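Local coordinates for protein probable ss-1,3-N-acetylglucosaminyltransferase (Staphylococcus aureus subsp. aureus N315, PDB 6H21) that belongs to the family 2 glycosyltransferases with a GT-A fold, carries a TarS-type linker region, and binds uridine-diphosphate-N-acetylglucosamine in a pocket that also holds manganese, at residues F206-K211 and K253-S258; E198-T203 and G272-R277; K81-N86 and S91-T96. All coordinates share one frame; numbering follows the deposited sequence.

Contact 1: F206-K211 and K253-S258; sequences FLMNSK and KAIYKS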
# COMPACT_ATOMS: atom_id res chain seq x y z
N PHE C 206 19.53 26.41 -20.83
CA PHE C 206 20.89 26.62 -21.28
C PHE C 206 21.54 25.28 -21.65
O PHE C 206 22.15 25.16 -22.72
CB PHE C 206 21.74 27.32 -20.22
CG PHE C 206 23.07 27.79 -20.75
CD1 PHE C 206 24.17 26.95 -20.78
CD2 PHE C 206 23.21 29.08 -21.25
CE1 PHE C 206 25.39 27.39 -21.27
CE2 PHE C 206 24.43 29.52 -21.75
CZ PHE C 206 25.51 28.67 -21.76
N LEU C 207 21.42 24.30 -20.75
CA LEU C 207 22.03 22.94 -20.93
C LEU C 207 21.52 22.27 -22.22
O LEU C 207 22.28 21.63 -22.93
CB LEU C 207 21.72 22.06 -19.71
CG LEU C 207 22.46 22.39 -18.42
CD1 LEU C 207 21.87 21.61 -17.25
CD2 LEU C 207 23.95 22.12 -18.55
N MET C 208 20.23 22.44 -22.51
CA MET C 208 19.56 21.78 -23.61
C MET C 208 19.92 22.47 -24.95
O MET C 208 19.63 21.93 -26.02
CB MET C 208 18.04 21.81 -23.40
CG MET C 208 17.55 20.94 -22.22
SD MET C 208 18.09 19.22 -22.33
CE MET C 208 19.42 19.15 -21.13
N ASN C 209 20.57 23.63 -24.89
CA ASN C 209 20.97 24.37 -26.08
C ASN C 209 22.50 24.48 -26.14
O ASN C 209 23.00 25.24 -26.92
CB ASN C 209 20.31 25.74 -26.09
CG ASN C 209 18.85 25.62 -26.45
OD1 ASN C 209 18.53 25.39 -27.61
ND2 ASN C 209 17.97 25.71 -25.46
N SER C 210 23.23 23.69 -25.36
CA SER C 210 24.70 23.77 -25.39
C SER C 210 25.29 22.38 -25.20
O SER C 210 24.59 21.47 -24.80
CB SER C 210 25.21 24.75 -24.36
OG SER C 210 24.88 24.31 -23.05
N LYS C 211 26.58 22.23 -25.52
CA LYS C 211 27.22 20.91 -25.61
C LYS C 211 28.33 20.76 -24.56
O LYS C 211 28.49 19.69 -23.99
CB LYS C 211 27.78 20.69 -27.02
N LYS C 253 9.40 20.42 -21.04
CA LYS C 253 9.25 20.93 -22.40
C LYS C 253 10.62 21.25 -23.01
O LYS C 253 10.86 20.90 -24.16
CB LYS C 253 8.34 22.17 -22.47
CG LYS C 253 6.86 21.91 -22.21
CD LYS C 253 5.91 22.79 -22.99
CE LYS C 253 5.66 24.16 -22.39
N ALA C 254 11.51 21.87 -22.22
CA ALA C 254 12.87 22.24 -22.68
C ALA C 254 13.68 20.99 -23.02
O ALA C 254 14.42 20.97 -24.00
CB ALA C 254 13.60 23.08 -21.65
N ILE C 255 13.54 19.94 -22.22
CA ILE C 255 14.24 18.70 -22.47
C ILE C 255 13.75 18.08 -23.79
O ILE C 255 14.55 17.68 -24.64
CB ILE C 255 14.06 17.74 -21.29
CG1 ILE C 255 14.85 18.22 -20.07
CG2 ILE C 255 14.42 16.31 -21.69
CD1 ILE C 255 14.59 17.42 -18.82
N TYR C 256 12.43 18.03 -23.96
CA TYR C 256 11.85 17.29 -25.08
C TYR C 256 11.98 18.06 -26.40
O TYR C 256 11.80 17.44 -27.45
CB TYR C 256 10.41 16.88 -24.79
CG TYR C 256 10.35 15.57 -24.06
CD1 TYR C 256 10.46 14.37 -24.74
CD2 TYR C 256 10.23 15.53 -22.68
CE1 TYR C 256 10.42 13.15 -24.08
CE2 TYR C 256 10.21 14.33 -22.00
CZ TYR C 256 10.31 13.14 -22.70
OH TYR C 256 10.25 11.97 -22.01
N LYS C 257 12.29 19.37 -26.33
CA LYS C 257 12.59 20.18 -27.53
C LYS C 257 14.10 20.38 -27.71
O LYS C 257 14.47 21.18 -28.52
CB LYS C 257 12.02 21.60 -27.44
CG LYS C 257 10.53 21.75 -27.69
CD LYS C 257 9.96 22.97 -26.96
N SER C 258 14.97 19.70 -26.95
CA SER C 258 16.42 20.02 -27.02
C SER C 258 16.97 19.83 -28.44
O SER C 258 16.86 18.73 -28.97
CB SER C 258 17.19 19.18 -26.05
OG SER C 258 18.58 19.38 -26.21
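M208, in the type I beta turn L207-S210 into which helix 198-207 runs, packs against the last turn of helix 242-256, a helix of the TarS-type linker region. The backbones come close: the CA atoms of M208 and S258 are 5.0 Å apart, and 181 Å² of surface is buried between the segments. One polar bond ties them. S258 OG donates to M208 O over 2.8 Å, lying in the carbonyl plane on a lone pair, with a C=O...donor angle of 124°. The torsion of S258 (chi1 174°) turns its hydroxyl opposite its own nitrogen, where it can face that carbonyl. The same OG is bonded to the backbone N of Y261, so it is fixed from the loop side as well.

M208 supplies the rest by van der Waals contact: its CG rests on the carbonyl oxygen of A254 (CG to O 3.6 Å). The bend at chi2 (-54°) then brings SD beside the end of helix 242-256, 3.8 Å from S258 CB and 3.9 Å from I255 CA. The apolar pair is M208 SD with I255 CG1, the first carbon of the longer branch, at 4.1 Å. I255 in turn touches L270 of helix 264-281, which carries the packing on to the next helix.

K257 is the first residue beyond helix 242-256 to leave helical angles, and S258 N bonds to I255 O, an i to i+3 link. At the L207-S210 turn, F206 O is gripped from opposite faces of its plane, by N209 N and by S210 OG (2.9 Å from F206 O). The contact thus joins the turn after helix 198-207, beside the GT-A sheet, to the C-terminal end of the first helix in the TarS linker range, a helix-to-loop seam between these two parts of the fold.

Contact 2: E198-T203 and G272-R277; sequences EDQLFT and GKYTTR. With UD1 (uridine-diphosphate-N-acetylglucosamine), chain X.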
# COMPACT_ATOMS: atom_id res chain seq x y z
N GLU C 198 12.52 28.96 -11.18
CA GLU C 198 12.86 29.76 -12.40
C GLU C 198 14.34 29.61 -12.76
O GLU C 198 14.71 29.62 -13.94
CB GLU C 198 12.59 31.25 -12.22
CG GLU C 198 11.19 31.58 -11.78
CD GLU C 198 10.14 31.45 -12.87
OE1 GLU C 198 10.29 30.55 -13.73
OE2 GLU C 198 9.18 32.26 -12.87
N ASP C 199 15.18 29.52 -11.73
CA ASP C 199 16.62 29.40 -11.89
C ASP C 199 16.95 28.02 -12.49
O ASP C 199 17.76 27.91 -13.40
CB ASP C 199 17.34 29.68 -10.57
CG ASP C 199 17.26 31.13 -10.12
OD1 ASP C 199 16.47 31.89 -10.73
OD2 ASP C 199 18.00 31.51 -9.19
N GLN C 200 16.28 26.97 -11.99
CA GLN C 200 16.41 25.62 -12.59
C GLN C 200 16.06 25.65 -14.08
O GLN C 200 16.75 25.05 -14.90
CB GLN C 200 15.46 24.64 -11.92
CG GLN C 200 15.82 24.24 -10.50
CD GLN C 200 14.90 23.15 -10.00
OE1 GLN C 200 14.86 22.04 -10.54
NE2 GLN C 200 14.12 23.46 -8.97
N LEU C 201 14.97 26.34 -14.43
CA LEU C 201 14.48 26.37 -15.79
C LEU C 201 15.51 27.06 -16.70
O LEU C 201 15.76 26.57 -17.79
CB LEU C 201 13.13 27.09 -15.85
CG LEU C 201 12.59 27.31 -17.26
CD1 LEU C 201 12.50 26.00 -18.02
CD2 LEU C 201 11.23 27.99 -17.23
N PHE C 202 16.09 28.17 -16.23
CA PHE C 202 17.10 28.89 -16.99
C PHE C 202 18.31 27.98 -17.25
O PHE C 202 18.75 27.88 -18.37
CB PHE C 202 17.51 30.18 -16.28
CG PHE C 202 18.54 30.99 -17.02
CD1 PHE C 202 19.88 30.66 -16.95
CD2 PHE C 202 18.16 32.06 -17.82
CE1 PHE C 202 20.83 31.40 -17.63
CE2 PHE C 202 19.10 32.80 -18.51
CZ PHE C 202 20.44 32.46 -18.42
N THR C 203 18.83 27.32 -16.20
CA THR C 203 20.00 26.46 -16.35
C THR C 203 19.69 25.28 -17.28
O THR C 203 20.52 24.95 -18.15
CB THR C 203 20.53 25.98 -15.00
OG1 THR C 203 20.90 27.13 -14.22
CG2 THR C 203 21.73 25.07 -15.14
N GLY C 272 13.58 11.32 -17.22
CA GLY C 272 13.56 10.38 -16.10
C GLY C 272 14.54 10.76 -14.99
O GLY C 272 14.25 10.64 -13.79
N LYS C 273 15.74 11.18 -15.39
CA LYS C 273 16.72 11.63 -14.42
C LYS C 273 16.23 12.89 -13.70
O LYS C 273 16.47 13.06 -12.49
CB LYS C 273 18.08 11.84 -15.09
CG LYS C 273 18.70 10.56 -15.62
CD LYS C 273 19.03 9.55 -14.53
CE LYS C 273 19.24 8.16 -15.11
NZ LYS C 273 19.76 7.22 -14.08
N TYR C 274 15.52 13.77 -14.42
CA TYR C 274 15.00 14.99 -13.79
C TYR C 274 13.88 14.60 -12.81
O TYR C 274 13.80 15.15 -11.71
CB TYR C 274 14.52 16.06 -14.79
CG TYR C 274 14.08 17.28 -14.03
CD1 TYR C 274 15.01 18.18 -13.54
CD2 TYR C 274 12.76 17.43 -13.64
CE1 TYR C 274 14.63 19.25 -12.74
CE2 TYR C 274 12.38 18.47 -12.80
CZ TYR C 274 13.31 19.39 -12.36
OH TYR C 274 12.92 20.42 -11.54
N THR C 275 13.02 13.66 -13.22
CA THR C 275 11.94 13.19 -12.37
C THR C 275 12.52 12.67 -11.04
O THR C 275 11.99 12.95 -9.98
CB THR C 275 11.06 12.16 -13.08
OG1 THR C 275 10.43 12.76 -14.22
CG2 THR C 275 9.99 11.61 -12.16
N THR C 276 13.61 11.90 -11.12
CA THR C 276 14.30 11.37 -9.95
C THR C 276 14.74 12.53 -9.05
O THR C 276 14.49 12.53 -7.86
CB THR C 276 15.49 10.48 -10.33
OG1 THR C 276 15.01 9.42 -11.16
CG2 THR C 276 16.21 9.89 -9.14
N ARG C 277 15.40 13.53 -9.65
CA ARG C 277 15.84 14.71 -8.91
C ARG C 277 14.63 15.38 -8.23
O ARG C 277 14.73 15.81 -7.07
CB ARG C 277 16.57 15.69 -9.84
CG ARG C 277 16.98 17.00 -9.18
CD ARG C 277 15.99 18.11 -9.46
NE ARG C 277 16.07 19.12 -8.42
CZ ARG C 277 15.03 19.82 -7.97
NH1 ARG C 277 15.20 20.62 -6.92
NH2 ARG C 277 13.84 19.71 -8.55
C1' UD1 X . 18.03 31.29 -3.33
C2' UD1 X . 18.81 30.13 -3.96
C3' UD1 X . 19.82 30.67 -4.97
C4' UD1 X . 19.11 31.55 -5.99
C5' UD1 X . 18.22 32.61 -5.32
C6' UD1 X . 17.41 33.41 -6.34
C7' UD1 X . 19.11 28.13 -2.56
C8' UD1 X . 19.96 27.48 -1.49
N2' UD1 X . 19.48 29.35 -2.94
O1' UD1 X . 18.98 32.13 -2.67
O3' UD1 X . 20.49 29.58 -5.62
O4' UD1 X . 20.10 32.21 -6.79
O5' UD1 X . 17.33 32.01 -4.35
O6' UD1 X . 16.67 32.58 -7.22
O7' UD1 X . 18.14 27.56 -3.04
N1 UD1 X . 16.48 39.94 -5.20
C2 UD1 X . 15.90 40.78 -6.18
N3 UD1 X . 14.68 41.27 -6.02
C4 UD1 X . 13.97 41.00 -4.93
C5 UD1 X . 14.50 40.18 -3.94
C6 UD1 X . 15.78 39.64 -4.09
O2 UD1 X . 16.51 41.06 -7.21
O4 UD1 X . 12.83 41.52 -4.84
C1B UD1 X . 17.82 39.43 -5.47
C2B UD1 X . 18.76 39.49 -4.28
O2' UD1 X . 19.28 40.80 -4.10
C3B UD1 X . 19.81 38.46 -4.67
C4B UD1 X . 19.03 37.44 -5.50
O4B UD1 X . 17.78 38.05 -5.85
O3B UD1 X . 20.83 39.06 -5.48
C5B UD1 X . 18.73 36.17 -4.73
O5B UD1 X . 18.26 36.52 -3.43
PA UD1 X . 18.82 35.82 -2.11
O1A UD1 X . 18.11 36.47 -0.98
O2A UD1 X . 20.34 35.69 -2.12
O3A UD1 X . 18.20 34.37 -2.30
PB UD1 X . 18.63 33.09 -1.45
O1B UD1 X . 17.41 32.60 -0.74
O2B UD1 X . 19.90 33.32 -0.65
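Beside the nucleotide-sugar pocket, Q200 of helix 198-207 reaches out to Y274 and R277 of helix 264-281, while its neighbour D199 turns to the bound uridine-diphosphate-N-acetylglucosamine. The helices are well separated, with the nearest CA atoms, those of Q200 and Y274, 10.8 Å apart, and long side chains bridge the gap. Just 108 Å² is buried here, consistent with a link made by side-chain ends and not by close helix packing. Beyond CG the glutamine is stretched out (chi2 -174°), which carries its amide to the tyrosine hydroxyl. Y274 OH donates to Q200 OE1 over 2.7 Å. The acceptor sits at the edge of the phenol ring and in its plane, but the hydroxyl is tilted 33° from the carbonyl plane of the amide. Amide and ring planes differ by 36°.

R277 approaches the same oxygen differently. Its chain bends at chi2 and lays the guanidinium so that Q200 OE1 stands over one face, 3.2 Å above the plane and offset toward the rim. R277 NH2 is 3.2 Å from Q200 OE1, yet the angle is too poor for a hydrogen bond. The Y274 side chain also touches I248 and I251 of helix 242-256, so the polar bridge adjoins apolar side chains.

On the pocket side, O6' of the ligand donates to D199 OD2 over 2.6 Å. That carboxylate oxygen also forms a salt bridge with R94, so sugar and protein share one acceptor.

The chemistry is therefore that of a polar bridge: Q200 OE1 receives one clear hydrogen bond from Y274, and the positive guanidinium above which it lies would probably favour the oxygen electrostatically without adding a directed bond.

Contact 3: K81-N86 and S91-T96; sequences KQLKKN and SVPRNT. With UD1 (uridine-diphosphate-N-acetylglucosamine), chain X.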
# COMPACT_ATOMS: atom_id res chain seq x y z
N LYS C 81 22.07 50.15 -12.94
CA LYS C 81 20.71 50.56 -13.33
C LYS C 81 19.78 50.26 -12.15
O LYS C 81 19.95 49.25 -11.48
CB LYS C 81 20.26 49.79 -14.59
CG LYS C 81 19.03 50.34 -15.31
N GLN C 82 18.83 51.16 -11.89
CA GLN C 82 17.74 50.87 -10.95
C GLN C 82 16.44 50.70 -11.74
O GLN C 82 16.17 51.44 -12.69
CB GLN C 82 17.59 51.95 -9.87
CG GLN C 82 16.76 51.46 -8.68
CD GLN C 82 16.45 52.53 -7.66
OE1 GLN C 82 16.54 52.30 -6.45
NE2 GLN C 82 16.07 53.71 -8.14
N LEU C 83 15.65 49.71 -11.33
CA LEU C 83 14.34 49.48 -11.92
C LEU C 83 13.31 50.41 -11.26
O LEU C 83 13.50 50.83 -10.11
CB LEU C 83 13.97 48.00 -11.75
CG LEU C 83 15.00 47.01 -12.28
CD1 LEU C 83 14.55 45.58 -11.99
CD2 LEU C 83 15.23 47.20 -13.77
N LYS C 84 12.24 50.72 -12.00
CA LYS C 84 11.19 51.67 -11.58
C LYS C 84 10.38 51.08 -10.41
O LYS C 84 10.07 51.79 -9.47
CB LYS C 84 10.27 52.02 -12.75
N LYS C 85 10.03 49.79 -10.49
CA LYS C 85 9.26 49.08 -9.46
C LYS C 85 9.99 47.78 -9.10
O LYS C 85 10.71 47.22 -9.92
CB LYS C 85 7.85 48.75 -9.97
N ASN C 86 9.76 47.30 -7.87
CA ASN C 86 10.33 46.05 -7.38
C ASN C 86 9.62 44.86 -8.04
O ASN C 86 8.42 44.75 -7.95
CB ASN C 86 10.21 45.95 -5.86
CG ASN C 86 10.68 44.62 -5.32
OD1 ASN C 86 9.87 43.85 -4.80
ND2 ASN C 86 11.96 44.31 -5.46
N SER C 91 14.62 37.47 -11.27
CA SER C 91 14.40 37.22 -12.70
C SER C 91 14.53 38.50 -13.56
O SER C 91 15.35 38.53 -14.48
CB SER C 91 13.11 36.48 -12.93
OG SER C 91 13.21 35.16 -12.40
N VAL C 92 13.74 39.54 -13.30
CA VAL C 92 13.75 40.76 -14.14
C VAL C 92 15.11 41.48 -14.03
O VAL C 92 15.71 41.83 -15.06
CB VAL C 92 12.58 41.70 -13.80
CG1 VAL C 92 12.72 43.06 -14.45
CG2 VAL C 92 11.24 41.08 -14.17
N PRO C 93 15.64 41.75 -12.82
CA PRO C 93 16.97 42.34 -12.68
C PRO C 93 18.06 41.55 -13.43
O PRO C 93 18.92 42.14 -14.05
CB PRO C 93 17.27 42.34 -11.17
CG PRO C 93 15.92 42.12 -10.48
CD PRO C 93 14.99 41.52 -11.51
N ARG C 94 18.02 40.22 -13.36
CA ARG C 94 19.00 39.41 -14.08
C ARG C 94 18.80 39.55 -15.59
O ARG C 94 19.79 39.65 -16.34
CB ARG C 94 18.94 37.94 -13.63
CG ARG C 94 19.61 37.66 -12.29
CD ARG C 94 19.38 36.22 -11.89
NE ARG C 94 19.91 35.81 -10.59
CZ ARG C 94 19.54 34.70 -9.96
NH1 ARG C 94 18.58 33.96 -10.49
NH2 ARG C 94 20.12 34.34 -8.82
N ASN C 95 17.53 39.58 -16.04
CA ASN C 95 17.22 39.80 -17.47
C ASN C 95 17.77 41.17 -17.90
O ASN C 95 18.35 41.29 -18.98
CB ASN C 95 15.72 39.73 -17.78
CG ASN C 95 15.16 38.33 -17.80
OD1 ASN C 95 15.89 37.35 -17.89
ND2 ASN C 95 13.84 38.23 -17.72
N THR C 96 17.56 42.20 -17.07
CA THR C 96 18.04 43.56 -17.37
C THR C 96 19.57 43.57 -17.57
O THR C 96 20.06 44.22 -18.49
CB THR C 96 17.68 44.55 -16.26
OG1 THR C 96 16.29 44.42 -15.94
CG2 THR C 96 17.99 45.97 -16.65
C1' UD1 X . 18.03 31.29 -3.33
C2' UD1 X . 18.81 30.13 -3.96
C3' UD1 X . 19.82 30.67 -4.97
C4' UD1 X . 19.11 31.55 -5.99
C5' UD1 X . 18.22 32.61 -5.32
C6' UD1 X . 17.41 33.41 -6.34
C7' UD1 X . 19.11 28.13 -2.56
C8' UD1 X . 19.96 27.48 -1.49
N2' UD1 X . 19.48 29.35 -2.94
O1' UD1 X . 18.98 32.13 -2.67
O3' UD1 X . 20.49 29.58 -5.62
O4' UD1 X . 20.10 32.21 -6.79
O5' UD1 X . 17.33 32.01 -4.35
O6' UD1 X . 16.67 32.58 -7.22
O7' UD1 X . 18.14 27.56 -3.04
N1 UD1 X . 16.48 39.94 -5.20
C2 UD1 X . 15.90 40.78 -6.18
N3 UD1 X . 14.68 41.27 -6.02
C4 UD1 X . 13.97 41.00 -4.93
C5 UD1 X . 14.50 40.18 -3.94
C6 UD1 X . 15.78 39.64 -4.09
O2 UD1 X . 16.51 41.06 -7.21
O4 UD1 X . 12.83 41.52 -4.84
C1B UD1 X . 17.82 39.43 -5.47
C2B UD1 X . 18.76 39.49 -4.28
O2' UD1 X . 19.28 40.80 -4.10
C3B UD1 X . 19.81 38.46 -4.67
C4B UD1 X . 19.03 37.44 -5.50
O4B UD1 X . 17.78 38.05 -5.85
O3B UD1 X . 20.83 39.06 -5.48
C5B UD1 X . 18.73 36.17 -4.73
O5B UD1 X . 18.26 36.52 -3.43
PA UD1 X . 18.82 35.82 -2.11
O1A UD1 X . 18.11 36.47 -0.98
O2A UD1 X . 20.34 35.69 -2.12
O3A UD1 X . 18.20 34.37 -2.30
PB UD1 X . 18.63 33.09 -1.45
O1B UD1 X . 17.41 32.60 -0.74
O2B UD1 X . 19.90 33.32 -0.65
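The flat guanidinium of R94 takes ligand O4' at its edge, in its plane, one residue along from P93, whose ring meets L83 across the contact; no flat group is stacked between the two segments. In this part of the GT-A fold, strand 79-82 runs through a loop into helix 91-100, and both loop and helix start line the pocket of uridine-diphosphate-N-acetylglucosamine. R94 NH2 donates to UD1 O4' over 2.9 Å at an N-H...O angle of 147°. Extended from CG to NE, the chain carries the guanidinium out to the sugar, where it also forms a salt bridge with D110 of the probable DxD motif on manganese. At the other end of the ligand, N86 ND2 donates almost straight (169°) to the uracil O4 over 3.0 Å and is bonded to D59 O too.

Between these polar grips the loop packs on the helix by way of L83. Its CD1 touches V92 CG1 and P93 CG, each at 4.0 Å, with leucine and proline crossing at about a right angle. P93 CG also lies 3.5 Å from UD1 O2, so the one CG atom touches both L83 and the ligand. The other branch, L83 CD2, runs alongside T96 in the opposite sense, 3.7 Å from T96 OG1, and T96 OG1 itself donates to V92 O over 2.8 Å from 45° above the carbonyl plane.

Contact 2 lies nearest the chain centre, about 9 Å away, against about 15 Å for contact 1 and about 18 Å for contact 3, measured between centres. Contacts 1 and 2 share helix 198-207 and touch through I255 CD1 and Y274 CB at 4.3 Å; in sequence, contact 1 is nested in the loop that contact 2 closes. Their chemistry differs: contact 1 is buried, van der Waals contact by M208 plus one hydroxyl bond, contact 2 is polar and partly buried. Contact 3, partly buried and farthest from the centre, is mainly apolar across its segments but polar toward the ligand. A salt bridge, D199 OD2 to R94 NH1 (2.8 Å), joins contacts 2 and 3.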